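Local structure of hypothetical protein (Staphylococcus aureus subsp. aureus, 1QYI) at residues A[103-108]-A[164-169]; A[316-321]-A[334-339]; A[182-187]-A[202-207]. The protein is of unknown function but contains a HAD-like domain, and so probably is a hydrolase of the haloacid dehalogenase superfamily, with a large helical insertion. All blocks are in the same frame, centred on the assembly; numbering follows the deposited sequence.

Interaction 1 (A[103-108]-A[164-169]); sequences AFMYQD and ATLFSL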
ATOM      1  N   ALA A 103     -30.349  -3.127  15.644  1.00 39.91           N
ATOM      2  CA  ALA A 103     -29.690  -2.523  16.792  1.00 41.12           C
ATOM      3  C   ALA A 103     -28.277  -2.114  16.412  1.00 41.89           C
ATOM      4  O   ALA A 103     -27.906  -0.946  16.503  1.00 42.59           O
ATOM      5  CB  ALA A 103     -29.655  -3.504  17.953  1.00 39.66           C
ATOM      6  N   PHE A 104     -27.492  -3.091  15.986  1.00 42.59           N
ATOM      7  CA  PHE A 104     -26.116  -2.853  15.589  1.00 42.26           C
ATOM      8  C   PHE A 104     -26.054  -1.906  14.393  1.00 43.62           C
ATOM      9  O   PHE A 104     -25.133  -1.095  14.276  1.00 43.38           O
ATOM     10  CB  PHE A 104     -25.454  -4.187  15.236  1.00 40.22           C
ATOM     11  CG  PHE A 104     -24.118  -4.048  14.563  1.00 38.75           C
ATOM     12  CD1 PHE A 104     -22.963  -3.818  15.311  1.00 37.48           C
ATOM     13  CD2 PHE A 104     -24.023  -4.117  13.172  1.00 36.72           C
ATOM     14  CE1 PHE A 104     -21.732  -3.656  14.687  1.00 34.90           C
ATOM     15  CE2 PHE A 104     -22.803  -3.957  12.535  1.00 35.52           C
ATOM     16  CZ  PHE A 104     -21.651  -3.725  13.295  1.00 36.08           C
HETATM   17  N   MSE A 105     -27.043  -1.998  13.512  1.00 45.22           N
HETATM   18  CA  MSE A 105     -27.068  -1.156  12.314  1.00 47.03           C
HETATM   19  C   MSE A 105     -27.581   0.267  12.516  1.00 47.72           C
HETATM   20  O   MSE A 105     -27.293   1.141  11.700  1.00 48.68           O
HETATM   21  CB  MSE A 105     -27.915  -1.822  11.223  1.00 47.46           C
HETATM   22  CG  MSE A 105     -27.449  -3.210  10.797  1.00 50.56           C
HETATM   23 SE   MSE A 105     -25.980  -3.207   9.522  1.00 50.15          SE
HETATM   24  CE  MSE A 105     -26.967  -2.626   7.954  1.00 50.87           C
ATOM     25  N   TYR A 106     -28.326   0.515  13.588  1.00 48.98           N
ATOM     26  CA  TYR A 106     -28.885   1.850  13.787  1.00 51.08           C
ATOM     27  C   TYR A 106     -28.710   2.490  15.169  1.00 51.81           C
ATOM     28  O   TYR A 106     -29.203   3.595  15.411  1.00 51.45           O
ATOM     29  CB  TYR A 106     -30.374   1.810  13.417  1.00 52.38           C
ATOM     30  CG  TYR A 106     -30.632   1.310  12.011  1.00 52.64           C
ATOM     31  CD1 TYR A 106     -30.310   2.096  10.908  1.00 53.19           C
ATOM     32  CD2 TYR A 106     -31.150   0.033  11.781  1.00 52.53           C
ATOM     33  CE1 TYR A 106     -30.492   1.628   9.607  1.00 52.08           C
ATOM     34  CE2 TYR A 106     -31.336  -0.446  10.477  1.00 51.09           C
ATOM     35  CZ  TYR A 106     -31.001   0.358   9.399  1.00 51.63           C
ATOM     36  OH  TYR A 106     -31.152  -0.101   8.111  1.00 49.81           O
ATOM     37  N   GLN A 107     -28.017   1.802  16.072  1.00 53.54           N
ATOM     38  CA  GLN A 107     -27.795   2.325  17.420  1.00 54.49           C
ATOM     39  C   GLN A 107     -26.883   3.558  17.334  1.00 53.89           C
ATOM     40  O   GLN A 107     -25.959   3.611  16.514  1.00 51.54           O
ATOM     41  CB  GLN A 107     -27.158   1.242  18.312  1.00 55.98           C
ATOM     42  CG  GLN A 107     -27.580   1.241  19.796  1.00 58.54           C
ATOM     43  CD  GLN A 107     -28.981   0.668  20.034  1.00 60.71           C
ATOM     44  OE1 GLN A 107     -29.343   0.316  21.165  1.00 61.20           O
ATOM     45  NE2 GLN A 107     -29.777   0.581  18.968  1.00 61.26           N
ATOM     46  N   ASP A 108     -27.165   4.547  18.179  1.00 53.69           N
ATOM     47  CA  ASP A 108     -26.404   5.791  18.220  1.00 52.54           C
ATOM     48  C   ASP A 108     -24.957   5.592  18.665  1.00 51.29           C
ATOM     49  O   ASP A 108     -24.116   6.452  18.419  1.00 52.02           O
ATOM     50  CB  ASP A 108     -27.087   6.795  19.158  1.00 53.81           C
ATOM     51  CG  ASP A 108     -28.357   7.391  18.564  1.00 55.66           C
ATOM     52  OD1 ASP A 108     -29.230   6.624  18.103  1.00 57.24           O
ATOM     53  OD2 ASP A 108     -28.485   8.634  18.566  1.00 55.27           O
ATOM     54  N   ALA A 164     -27.967   0.149   5.016  1.00 45.31           N
ATOM     55  CA  ALA A 164     -26.671  -0.405   4.621  1.00 43.46           C
ATOM     56  C   ALA A 164     -25.610   0.672   4.356  1.00 41.58           C
ATOM     57  O   ALA A 164     -24.609   0.403   3.687  1.00 40.60           O
ATOM     58  CB  ALA A 164     -26.835  -1.298   3.384  1.00 41.97           C
ATOM     59  N   THR A 165     -25.825   1.881   4.878  1.00 39.66           N
ATOM     60  CA  THR A 165     -24.871   2.979   4.688  1.00 37.32           C
ATOM     61  C   THR A 165     -23.709   2.858   5.655  1.00 35.39           C
ATOM     62  O   THR A 165     -22.758   3.626   5.588  1.00 35.92           O
ATOM     63  CB  THR A 165     -25.523   4.376   4.898  1.00 37.64           C
ATOM     64  OG1 THR A 165     -26.190   4.419   6.169  1.00 33.68           O
ATOM     65  CG2 THR A 165     -26.513   4.678   3.782  1.00 39.04           C
ATOM     66  N   LEU A 166     -23.804   1.888   6.556  1.00 34.14           N
ATOM     67  CA  LEU A 166     -22.765   1.640   7.542  1.00 31.96           C
ATOM     68  C   LEU A 166     -21.549   1.070   6.816  1.00 30.09           C
ATOM     69  O   LEU A 166     -20.418   1.231   7.267  1.00 28.58           O
ATOM     70  CB  LEU A 166     -23.267   0.628   8.566  1.00 33.98           C
ATOM     71  CG  LEU A 166     -22.454   0.488   9.850  1.00 36.34           C
ATOM     72  CD1 LEU A 166     -22.739   1.694  10.749  1.00 39.27           C
ATOM     73  CD2 LEU A 166     -22.828  -0.796  10.567  1.00 36.25           C
ATOM     74  N   PHE A 167     -21.804   0.407   5.690  1.00 28.26           N
ATOM     75  CA  PHE A 167     -20.766  -0.205   4.866  1.00 27.53           C
ATOM     76  C   PHE A 167     -20.246   0.735   3.779  1.00 26.97           C
ATOM     77  O   PHE A 167     -19.484   0.324   2.901  1.00 26.11           O
ATOM     78  CB  PHE A 167     -21.306  -1.478   4.198  1.00 27.83           C
ATOM     79  CG  PHE A 167     -21.738  -2.542   5.162  1.00 28.70           C
ATOM     80  CD1 PHE A 167     -20.832  -3.080   6.073  1.00 29.14           C
ATOM     81  CD2 PHE A 167     -23.058  -2.990   5.176  1.00 29.35           C
ATOM     82  CE1 PHE A 167     -21.231  -4.047   6.992  1.00 28.41           C
ATOM     83  CE2 PHE A 167     -23.473  -3.955   6.091  1.00 29.94           C
ATOM     84  CZ  PHE A 167     -22.557  -4.482   7.003  1.00 30.28           C
ATOM     85  N   SER A 168     -20.674   1.989   3.831  1.00 26.43           N
ATOM     86  CA  SER A 168     -20.256   2.980   2.852  1.00 27.22           C
ATOM     87  C   SER A 168     -18.761   3.257   2.920  1.00 26.89           C
ATOM     88  O   SER A 168     -18.134   3.118   3.968  1.00 25.53           O
ATOM     89  CB  SER A 168     -21.007   4.297   3.077  1.00 29.67           C
ATOM     90  OG  SER A 168     -20.597   4.915   4.300  1.00 33.27           O
ATOM     91  N   LEU A 169     -18.206   3.653   1.783  1.00 26.82           N
ATOM     92  CA  LEU A 169     -16.799   3.980   1.681  1.00 27.70           C
ATOM     93  C   LEU A 169     -16.494   5.157   2.614  1.00 28.20           C
ATOM     94  O   LEU A 169     -17.320   6.055   2.777  1.00 27.02           O
ATOM     95  CB  LEU A 169     -16.484   4.352   0.237  1.00 26.97           C
ATOM     96  CG  LEU A 169     -15.092   4.915  -0.005  1.00 29.28           C
ATOM     97  CD1 LEU A 169     -14.052   3.940   0.532  1.00 28.57           C
ATOM     98  CD2 LEU A 169     -14.892   5.169  -1.487  1.00 28.73           C
TER
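Leu166 turns its CD2 branch toward helix 98-106, where CD2 touches both Phe104 CE2 (3.7 Å) and SE of the selenomethionine Met105 (4.1 Å). The Phe104 and Leu166 side chains cross at about a right angle, and the methyl meets the ring obliquely. Met105 is bent twice, at chi2 (-81°) and chi3 (-73°), and the second bend turns CE toward the loop. There CE lies 4.0 Å from CA of Ala164 and 4.2 Å from CE2 of Phe167. Ala164 points its CB away and meets this methyl with its main chain. SE sits 5.2 Å from the centroid of the Phe167 ring, 49° off the normal, an oblique Met-aromatic contact. At the near end of the same side chain, CB of Met105 rests 3.7 Å above the plane of the Tyr106 ring, toward the rim. Within the loop, OG and N of Ser168 both bond to the carbonyl O of Thr165, from the same face of its plane. Farther out, Phe167 packs on Leu89 and Ile90 of helix 77-93 and on Ala155 of helix 144-158, while Phe104 and Leu166 share helix 111-115 through Leu115 and Val111. This apolar helix-to-loop packing belongs to the all-helical insertion between strands 3-6 and 233-237, a position consistent with a C1-type cap of a HAD fold.

Interaction 2 (A[316-321]-A[334-339]); sequences DDVFIV and IGATFI
Residues 318-321 and 337-339 pair as neighbouring parallel strands, their directions 26° apart, with Phe319 opposite Thr337, Ile320 opposite Phe338 and Val321 opposite Ile339. Three backbone bonds tie them: Thr337 N to Val318 O (2.8 Å), Ile320 N to Thr337 O (2.8 Å) and Ile339 N to Ile320 O (3.0 Å). Ile320 thus bonds strand 337-339 through both its N-H and its carbonyl O, to the two residues flanking Phe338. Phe319 and Thr337 lie side by side on one face of the sheet, and CG2 of Thr337 sits at the edge of the Phe319 ring, 3.3 Å from its CD1. The hydroxyl of Thr337 is engaged by the carbonyl of Lys315. Val321 and Ile339 share that face, their CG2 methyls 3.7 Å apart, and helix 369-373 packs on Ile339 through Leu369 and Val372. The two strands and helix 325-334 form a beta-alpha-beta crossover in the Rossmann-like parallel sheet of the HAD fold; strand 3-6 flanks 318-322 on its other side. Gly335, with positive phi (87°), ends the helix and turns the chain toward the second strand. On the face of Ile320 and Phe338, under helix 325-334, Ile320 uses both branches. Its CD1 meets CD1 of Ile334 tip to tip at 4.1 Å, and its CG2 lies in the plane of the Phe338 ring, at the edge, 3.9 Å from CD1. The Phe338 ring also packs on Leu328 and Ala331 of that helix.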
ATOM      1  N   ASP A 316      21.820  10.960 -20.839  1.00 25.17           N
ATOM      2  CA  ASP A 316      22.958  10.493 -20.051  1.00 26.87           C
ATOM      3  C   ASP A 316      23.128  11.137 -18.695  1.00 25.20           C
ATOM      4  O   ASP A 316      24.070  10.824 -17.964  1.00 24.67           O
ATOM      5  CB  ASP A 316      24.270  10.677 -20.819  1.00 31.00           C
ATOM      6  CG  ASP A 316      24.656   9.449 -21.607  1.00 36.74           C
ATOM      7  OD1 ASP A 316      24.289   8.329 -21.174  1.00 40.56           O
ATOM      8  OD2 ASP A 316      25.348   9.590 -22.637  1.00 36.61           O
ATOM      9  N   ASP A 317      22.216  12.024 -18.336  1.00 23.53           N
ATOM     10  CA  ASP A 317      22.355  12.721 -17.065  1.00 21.46           C
ATOM     11  C   ASP A 317      21.417  12.230 -15.956  1.00 20.27           C
ATOM     12  O   ASP A 317      21.635  12.506 -14.771  1.00 18.72           O
ATOM     13  CB  ASP A 317      22.181  14.214 -17.319  1.00 21.88           C
ATOM     14  CG  ASP A 317      23.035  14.693 -18.478  1.00 23.46           C
ATOM     15  OD1 ASP A 317      24.174  14.192 -18.617  1.00 24.82           O
ATOM     16  OD2 ASP A 317      22.586  15.565 -19.252  1.00 27.04           O
ATOM     17  N   VAL A 318      20.383  11.492 -16.346  1.00 19.35           N
ATOM     18  CA  VAL A 318      19.437  10.957 -15.384  1.00 16.91           C
ATOM     19  C   VAL A 318      19.031   9.535 -15.742  1.00 16.35           C
ATOM     20  O   VAL A 318      18.660   9.250 -16.877  1.00 18.54           O
ATOM     21  CB  VAL A 318      18.180  11.846 -15.290  1.00 17.53           C
ATOM     22  CG1 VAL A 318      17.276  11.360 -14.150  1.00 14.34           C
ATOM     23  CG2 VAL A 318      18.580  13.302 -15.074  1.00 13.12           C
ATOM     24  N   PHE A 319      19.123   8.654 -14.748  1.00 15.81           N
ATOM     25  CA  PHE A 319      18.779   7.239 -14.867  1.00 14.51           C
ATOM     26  C   PHE A 319      17.711   6.903 -13.825  1.00 15.31           C
ATOM     27  O   PHE A 319      17.967   6.921 -12.611  1.00 14.14           O
ATOM     28  CB  PHE A 319      19.995   6.360 -14.582  1.00 13.77           C
ATOM     29  CG  PHE A 319      21.102   6.504 -15.579  1.00 13.46           C
ATOM     30  CD1 PHE A 319      20.985   5.956 -16.849  1.00 12.36           C
ATOM     31  CD2 PHE A 319      22.255   7.206 -15.254  1.00  8.94           C
ATOM     32  CE1 PHE A 319      21.999   6.101 -17.773  1.00 13.39           C
ATOM     33  CE2 PHE A 319      23.269   7.354 -16.173  1.00 11.38           C
ATOM     34  CZ  PHE A 319      23.139   6.802 -17.439  1.00 13.26           C
ATOM     35  N   ILE A 320      16.518   6.577 -14.296  1.00 15.02           N
ATOM     36  CA  ILE A 320      15.430   6.225 -13.406  1.00 15.20           C
ATOM     37  C   ILE A 320      15.413   4.710 -13.254  1.00 16.28           C
ATOM     38  O   ILE A 320      15.367   3.976 -14.241  1.00 15.81           O
ATOM     39  CB  ILE A 320      14.099   6.746 -13.956  1.00 13.08           C
ATOM     40  CG1 ILE A 320      14.043   8.257 -13.756  1.00 13.02           C
ATOM     41  CG2 ILE A 320      12.942   6.052 -13.268  1.00 13.86           C
ATOM     42  CD1 ILE A 320      12.799   8.917 -14.319  1.00 17.24           C
ATOM     43  N   VAL A 321      15.463   4.265 -11.998  1.00 17.17           N
ATOM     44  CA  VAL A 321      15.485   2.850 -11.630  1.00 17.15           C
ATOM     45  C   VAL A 321      14.188   2.448 -10.939  1.00 19.53           C
ATOM     46  O   VAL A 321      13.945   2.784  -9.772  1.00 19.83           O
ATOM     47  CB  VAL A 321      16.676   2.547 -10.671  1.00 16.51           C
ATOM     48  CG1 VAL A 321      16.644   1.091 -10.214  1.00 14.89           C
ATOM     49  CG2 VAL A 321      17.993   2.864 -11.359  1.00 12.04           C
ATOM     50  N   ILE A 334      10.357  12.983 -19.448  1.00 25.77           N
ATOM     51  CA  ILE A 334      11.358  14.007 -19.126  1.00 25.71           C
ATOM     52  C   ILE A 334      12.656  13.823 -19.899  1.00 25.67           C
ATOM     53  O   ILE A 334      13.552  14.658 -19.815  1.00 26.73           O
ATOM     54  CB  ILE A 334      11.732  14.000 -17.627  1.00 26.79           C
ATOM     55  CG1 ILE A 334      12.551  12.741 -17.305  1.00 27.04           C
ATOM     56  CG2 ILE A 334      10.478  14.076 -16.785  1.00 23.87           C
ATOM     57  CD1 ILE A 334      13.052  12.682 -15.867  1.00 28.97           C
ATOM     58  N   GLY A 335      12.766  12.718 -20.629  1.00 26.19           N
ATOM     59  CA  GLY A 335      13.966  12.467 -21.407  1.00 25.61           C
ATOM     60  C   GLY A 335      15.088  11.758 -20.666  1.00 25.44           C
ATOM     61  O   GLY A 335      16.247  11.859 -21.062  1.00 25.34           O
ATOM     62  N   ALA A 336      14.764  11.030 -19.602  1.00 25.71           N
ATOM     63  CA  ALA A 336      15.793  10.322 -18.849  1.00 25.46           C
ATOM     64  C   ALA A 336      15.915   8.863 -19.267  1.00 25.29           C
ATOM     65  O   ALA A 336      14.978   8.277 -19.815  1.00 23.16           O
ATOM     66  CB  ALA A 336      15.501  10.409 -17.363  1.00 25.71           C
ATOM     67  N   THR A 337      17.080   8.277 -19.010  1.00 25.48           N
ATOM     68  CA  THR A 337      17.293   6.877 -19.344  1.00 25.09           C
ATOM     69  C   THR A 337      16.543   6.025 -18.331  1.00 25.40           C
ATOM     70  O   THR A 337      16.608   6.275 -17.124  1.00 24.98           O
ATOM     71  CB  THR A 337      18.789   6.501 -19.315  1.00 25.18           C
ATOM     72  OG1 THR A 337      19.445   7.061 -20.462  1.00 27.09           O
ATOM     73  CG2 THR A 337      18.965   4.986 -19.328  1.00 21.52           C
ATOM     74  N   PHE A 338      15.816   5.026 -18.823  1.00 25.19           N
ATOM     75  CA  PHE A 338      15.054   4.157 -17.936  1.00 24.60           C
ATOM     76  C   PHE A 338      15.632   2.747 -17.837  1.00 24.16           C
ATOM     77  O   PHE A 338      15.981   2.133 -18.838  1.00 23.40           O
ATOM     78  CB  PHE A 338      13.592   4.064 -18.393  1.00 23.84           C
ATOM     79  CG  PHE A 338      12.750   3.155 -17.531  1.00 25.02           C
ATOM     80  CD1 PHE A 338      12.364   3.550 -16.240  1.00 24.07           C
ATOM     81  CD2 PHE A 338      12.405   1.876 -17.981  1.00 23.53           C
ATOM     82  CE1 PHE A 338      11.653   2.687 -15.410  1.00 23.31           C
ATOM     83  CE2 PHE A 338      11.696   1.001 -17.163  1.00 24.37           C
ATOM     84  CZ  PHE A 338      11.314   1.402 -15.868  1.00 24.01           C
ATOM     85  N   ILE A 339      15.740   2.250 -16.611  1.00 23.50           N
ATOM     86  CA  ILE A 339      16.236   0.915 -16.380  1.00 23.35           C
ATOM     87  C   ILE A 339      15.262   0.201 -15.451  1.00 22.49           C
ATOM     88  O   ILE A 339      15.131   0.550 -14.279  1.00 22.97           O
ATOM     89  CB  ILE A 339      17.684   0.916 -15.818  1.00 23.23           C
ATOM     90  CG1 ILE A 339      17.940  -0.419 -15.087  1.00 25.84           C
ATOM     91  CG2 ILE A 339      17.919   2.128 -14.951  1.00 24.33           C
ATOM     92  CD1 ILE A 339      19.370  -0.630 -14.669  1.00 24.80           C
TER

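Interaction 3 (A[182-187]-A[202-207]); sequences QEWYLG and TFKTGY
Lys204 lies across the indole of Trp184 in a cation-pi contact that joins the loop after helix 172-195 to the side of that same helix. Its CB starts 3.9 Å from the carbonyl O of Glu183. CG, set beside the backbone N (chi1 -68°), comes 3.8 Å from CZ3 of Trp184, and the chain then runs extended, with CD passing over CE3 and CD2. CE stands over the six-membered ring, 3.5 Å from its centroid, in a CH-pi contact. NZ reaches the five-membered ring 3.3 Å from the centroid and only 3° off the normal, so that the charge sits squarely over the pi face. That ammonium is also held by a salt bridge to Glu28 of helix 16-31, the helix that packs against Trp184 through Val21, Leu24 and Thr25. NZ also donates to a water 2.8 Å away, which in turn makes a weak bond to OE1 of Glu183, whose carboxylate also takes bonds from the backbone N-H groups of Arg200 and Thr201. On the other side of the indole plane from the lysine, Tyr207 lies alongside the tryptophan, pointing the same way: its CE2 is 3.7 Å from CE3 of Trp184, with the ring planes inclined to each other. Its backbone N makes a weak bond to the carbonyl O of Trp184 (3.3 Å). Gly187 and Gly206 both have positive phi, and here the two backbones draw together until the CA atoms are 3.6 Å apart.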
ATOM      1  N   GLN A 182      -3.535   1.227  10.326  1.00 18.96           N
ATOM      2  CA  GLN A 182      -2.499   2.232  10.488  1.00 19.61           C
ATOM      3  C   GLN A 182      -1.697   2.031  11.771  1.00 19.09           C
ATOM      4  O   GLN A 182      -0.476   2.216  11.781  1.00 19.38           O
ATOM      5  CB  GLN A 182      -3.118   3.639  10.429  1.00 19.77           C
ATOM      6  CG  GLN A 182      -3.630   4.015   9.038  1.00 22.46           C
ATOM      7  CD  GLN A 182      -2.512   4.164   8.014  1.00 25.07           C
ATOM      8  OE1 GLN A 182      -1.876   5.214   7.935  1.00 25.71           O
ATOM      9  NE2 GLN A 182      -2.254   3.107   7.239  1.00 23.22           N
ATOM     10  N   GLU A 183      -2.366   1.643  12.853  1.00 18.88           N
ATOM     11  CA  GLU A 183      -1.646   1.423  14.099  1.00 18.61           C
ATOM     12  C   GLU A 183      -0.792   0.171  13.939  1.00 18.44           C
ATOM     13  O   GLU A 183       0.352   0.117  14.390  1.00 17.61           O
ATOM     14  CB  GLU A 183      -2.605   1.268  15.279  1.00 17.81           C
ATOM     15  CG  GLU A 183      -2.140   2.074  16.464  1.00 20.47           C
ATOM     16  CD  GLU A 183      -2.969   1.860  17.713  1.00 22.38           C
ATOM     17  OE1 GLU A 183      -4.198   2.076  17.661  1.00 25.45           O
ATOM     18  OE2 GLU A 183      -2.381   1.484  18.749  1.00 22.46           O
ATOM     19  N   TRP A 184      -1.363  -0.832  13.286  1.00 20.00           N
ATOM     20  CA  TRP A 184      -0.658  -2.072  13.015  1.00 21.28           C
ATOM     21  C   TRP A 184       0.627  -1.748  12.248  1.00 22.01           C
ATOM     22  O   TRP A 184       1.713  -2.197  12.608  1.00 21.37           O
ATOM     23  CB  TRP A 184      -1.542  -2.981  12.163  1.00 22.55           C
ATOM     24  CG  TRP A 184      -2.270  -4.069  12.924  1.00 20.82           C
ATOM     25  CD1 TRP A 184      -3.552  -4.494  12.729  1.00 18.22           C
ATOM     26  CD2 TRP A 184      -1.704  -4.931  13.920  1.00 21.05           C
ATOM     27  NE1 TRP A 184      -3.814  -5.580  13.539  1.00 22.10           N
ATOM     28  CE2 TRP A 184      -2.698  -5.873  14.268  1.00 20.65           C
ATOM     29  CE3 TRP A 184      -0.446  -5.012  14.533  1.00 23.00           C
ATOM     30  CZ2 TRP A 184      -2.483  -6.868  15.215  1.00 20.51           C
ATOM     31  CZ3 TRP A 184      -0.230  -6.001  15.474  1.00 22.50           C
ATOM     32  CH2 TRP A 184      -1.248  -6.927  15.799  1.00 23.57           C
ATOM     33  N   TYR A 185       0.492  -0.941  11.201  1.00 22.49           N
ATOM     34  CA  TYR A 185       1.622  -0.573  10.365  1.00 23.82           C
ATOM     35  C   TYR A 185       2.593   0.442  10.966  1.00 23.35           C
ATOM     36  O   TYR A 185       3.762   0.122  11.190  1.00 23.01           O
ATOM     37  CB  TYR A 185       1.113  -0.065   9.016  1.00 27.01           C
ATOM     38  CG  TYR A 185       2.116  -0.146   7.879  1.00 30.59           C
ATOM     39  CD1 TYR A 185       3.152   0.780   7.757  1.00 31.86           C
ATOM     40  CD2 TYR A 185       2.013  -1.149   6.915  1.00 33.23           C
ATOM     41  CE1 TYR A 185       4.058   0.710   6.693  1.00 33.92           C
ATOM     42  CE2 TYR A 185       2.906  -1.230   5.858  1.00 34.61           C
ATOM     43  CZ  TYR A 185       3.921  -0.300   5.749  1.00 35.11           C
ATOM     44  OH  TYR A 185       4.776  -0.372   4.678  1.00 37.48           O
ATOM     45  N   LEU A 186       2.128   1.662  11.216  1.00 21.66           N
ATOM     46  CA  LEU A 186       3.004   2.699  11.769  1.00 20.82           C
ATOM     47  C   LEU A 186       3.396   2.438  13.215  1.00 21.44           C
ATOM     48  O   LEU A 186       4.450   2.889  13.670  1.00 23.43           O
ATOM     49  CB  LEU A 186       2.327   4.067  11.686  1.00 17.16           C
ATOM     50  CG  LEU A 186       1.721   4.455  10.334  1.00 17.51           C
ATOM     51  CD1 LEU A 186       0.848   5.684  10.520  1.00 11.81           C
ATOM     52  CD2 LEU A 186       2.819   4.706   9.300  1.00  8.23           C
ATOM     53  N   GLY A 187       2.558   1.703  13.933  1.00 22.54           N
ATOM     54  CA  GLY A 187       2.835   1.452  15.333  1.00 25.09           C
ATOM     55  C   GLY A 187       2.155   2.551  16.135  1.00 27.25           C
ATOM     56  O   GLY A 187       1.860   3.611  15.596  1.00 28.40           O
ATOM     57  N   THR A 202      -0.790  -0.454  23.166  1.00 25.32           N
ATOM     58  CA  THR A 202       0.509  -0.003  23.650  1.00 26.68           C
ATOM     59  C   THR A 202       1.523  -1.089  23.387  1.00 28.61           C
ATOM     60  O   THR A 202       2.626  -1.051  23.927  1.00 30.12           O
ATOM     61  CB  THR A 202       0.534   0.296  25.163  1.00 26.26           C
ATOM     62  OG1 THR A 202       0.203  -0.888  25.887  1.00 26.62           O
ATOM     63  CG2 THR A 202      -0.434   1.415  25.521  1.00 25.52           C
ATOM     64  N   PHE A 203       1.141  -2.068  22.569  1.00 29.76           N
ATOM     65  CA  PHE A 203       2.036  -3.179  22.231  1.00 30.32           C
ATOM     66  C   PHE A 203       2.378  -3.242  20.737  1.00 30.16           C
ATOM     67  O   PHE A 203       3.226  -4.032  20.328  1.00 31.38           O
ATOM     68  CB  PHE A 203       1.417  -4.511  22.689  1.00 30.01           C
ATOM     69  CG  PHE A 203       0.064  -4.783  22.094  1.00 32.25           C
ATOM     70  CD1 PHE A 203      -0.062  -5.159  20.758  1.00 30.81           C
ATOM     71  CD2 PHE A 203      -1.092  -4.587  22.850  1.00 31.43           C
ATOM     72  CE1 PHE A 203      -1.313  -5.328  20.184  1.00 32.45           C
ATOM     73  CE2 PHE A 203      -2.350  -4.752  22.286  1.00 32.38           C
ATOM     74  CZ  PHE A 203      -2.464  -5.123  20.947  1.00 32.65           C
ATOM     75  N   LYS A 204       1.723  -2.413  19.926  1.00 29.02           N
ATOM     76  CA  LYS A 204       1.986  -2.407  18.488  1.00 26.78           C
ATOM     77  C   LYS A 204       3.200  -1.532  18.131  1.00 26.52           C
ATOM     78  O   LYS A 204       3.138  -0.300  18.148  1.00 25.05           O
ATOM     79  CB  LYS A 204       0.749  -1.945  17.719  1.00 24.52           C
ATOM     80  CG  LYS A 204      -0.415  -2.932  17.780  1.00 21.49           C
ATOM     81  CD  LYS A 204      -1.601  -2.455  16.941  1.00 19.31           C
ATOM     82  CE  LYS A 204      -2.747  -3.463  16.945  1.00 20.67           C
ATOM     83  NZ  LYS A 204      -3.816  -3.080  15.979  1.00 19.07           N
ATOM     84  N   THR A 205       4.304  -2.197  17.796  1.00 24.74           N
ATOM     85  CA  THR A 205       5.549  -1.526  17.466  1.00 22.74           C
ATOM     86  C   THR A 205       5.611  -0.975  16.044  1.00 22.96           C
ATOM     87  O   THR A 205       6.359  -0.035  15.764  1.00 22.46           O
ATOM     88  CB  THR A 205       6.702  -2.478  17.705  1.00 22.79           C
ATOM     89  OG1 THR A 205       6.410  -3.738  17.098  1.00 24.04           O
ATOM     90  CG2 THR A 205       6.892  -2.700  19.200  1.00 26.44           C
ATOM     91  N   GLY A 206       4.818  -1.555  15.149  1.00 21.14           N
ATOM     92  CA  GLY A 206       4.795  -1.093  13.776  1.00 21.96           C
ATOM     93  C   GLY A 206       5.632  -1.900  12.798  1.00 22.80           C
ATOM     94  O   GLY A 206       6.865  -1.836  12.800  1.00 22.41           O
ATOM     95  N   TYR A 207       4.951  -2.649  11.940  1.00 21.87           N
ATOM     96  CA  TYR A 207       5.618  -3.464  10.946  1.00 21.04           C
ATOM     97  C   TYR A 207       6.317  -2.618   9.895  1.00 21.89           C
ATOM     98  O   TYR A 207       6.791  -3.137   8.883  1.00 20.59           O
ATOM     99  CB  TYR A 207       4.608  -4.413  10.297  1.00 20.22           C
ATOM    100  CG  TYR A 207       4.158  -5.491  11.251  1.00 18.66           C
ATOM    101  CD1 TYR A 207       4.965  -6.604  11.501  1.00 18.04           C
ATOM    102  CD2 TYR A 207       2.973  -5.364  11.966  1.00 16.34           C
ATOM    103  CE1 TYR A 207       4.604  -7.561  12.444  1.00 15.25           C
ATOM    104  CE2 TYR A 207       2.607  -6.318  12.913  1.00 17.60           C
ATOM    105  CZ  TYR A 207       3.432  -7.411  13.143  1.00 15.90           C
ATOM    106  OH  TYR A 207       3.086  -8.345  14.088  1.00 21.24           O
TER
HETATM  107  O   HOH W   1      -5.397  -0.904  16.682  1.00 14.76           O
HETATM  108  O   HOH W   2       2.605  -2.946  14.759  1.00 34.76           O

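How the interactions relate
All three contacts are largely buried, but they serve different parts of one chain. Interactions 1 and 3 belong to the helical insertion, their centres about 27 Å apart; interaction 2 is in the parallel sheet of the HAD-like domain, about 50 Å from interaction 1 and 37 Å from interaction 3, centre to centre, and on the opposite side of the chain's centre from both. None touches another. The loop 164-169 leads into helix 172-195, which carries segment 182-187, so one helix links interactions 1 and 3. Chemistry follows place: apolar helix-to-loop packing at 103-108/164-169, regular backbone bonding at 316-321/334-339, and a charged group over an aromatic face at 182-187/202-207.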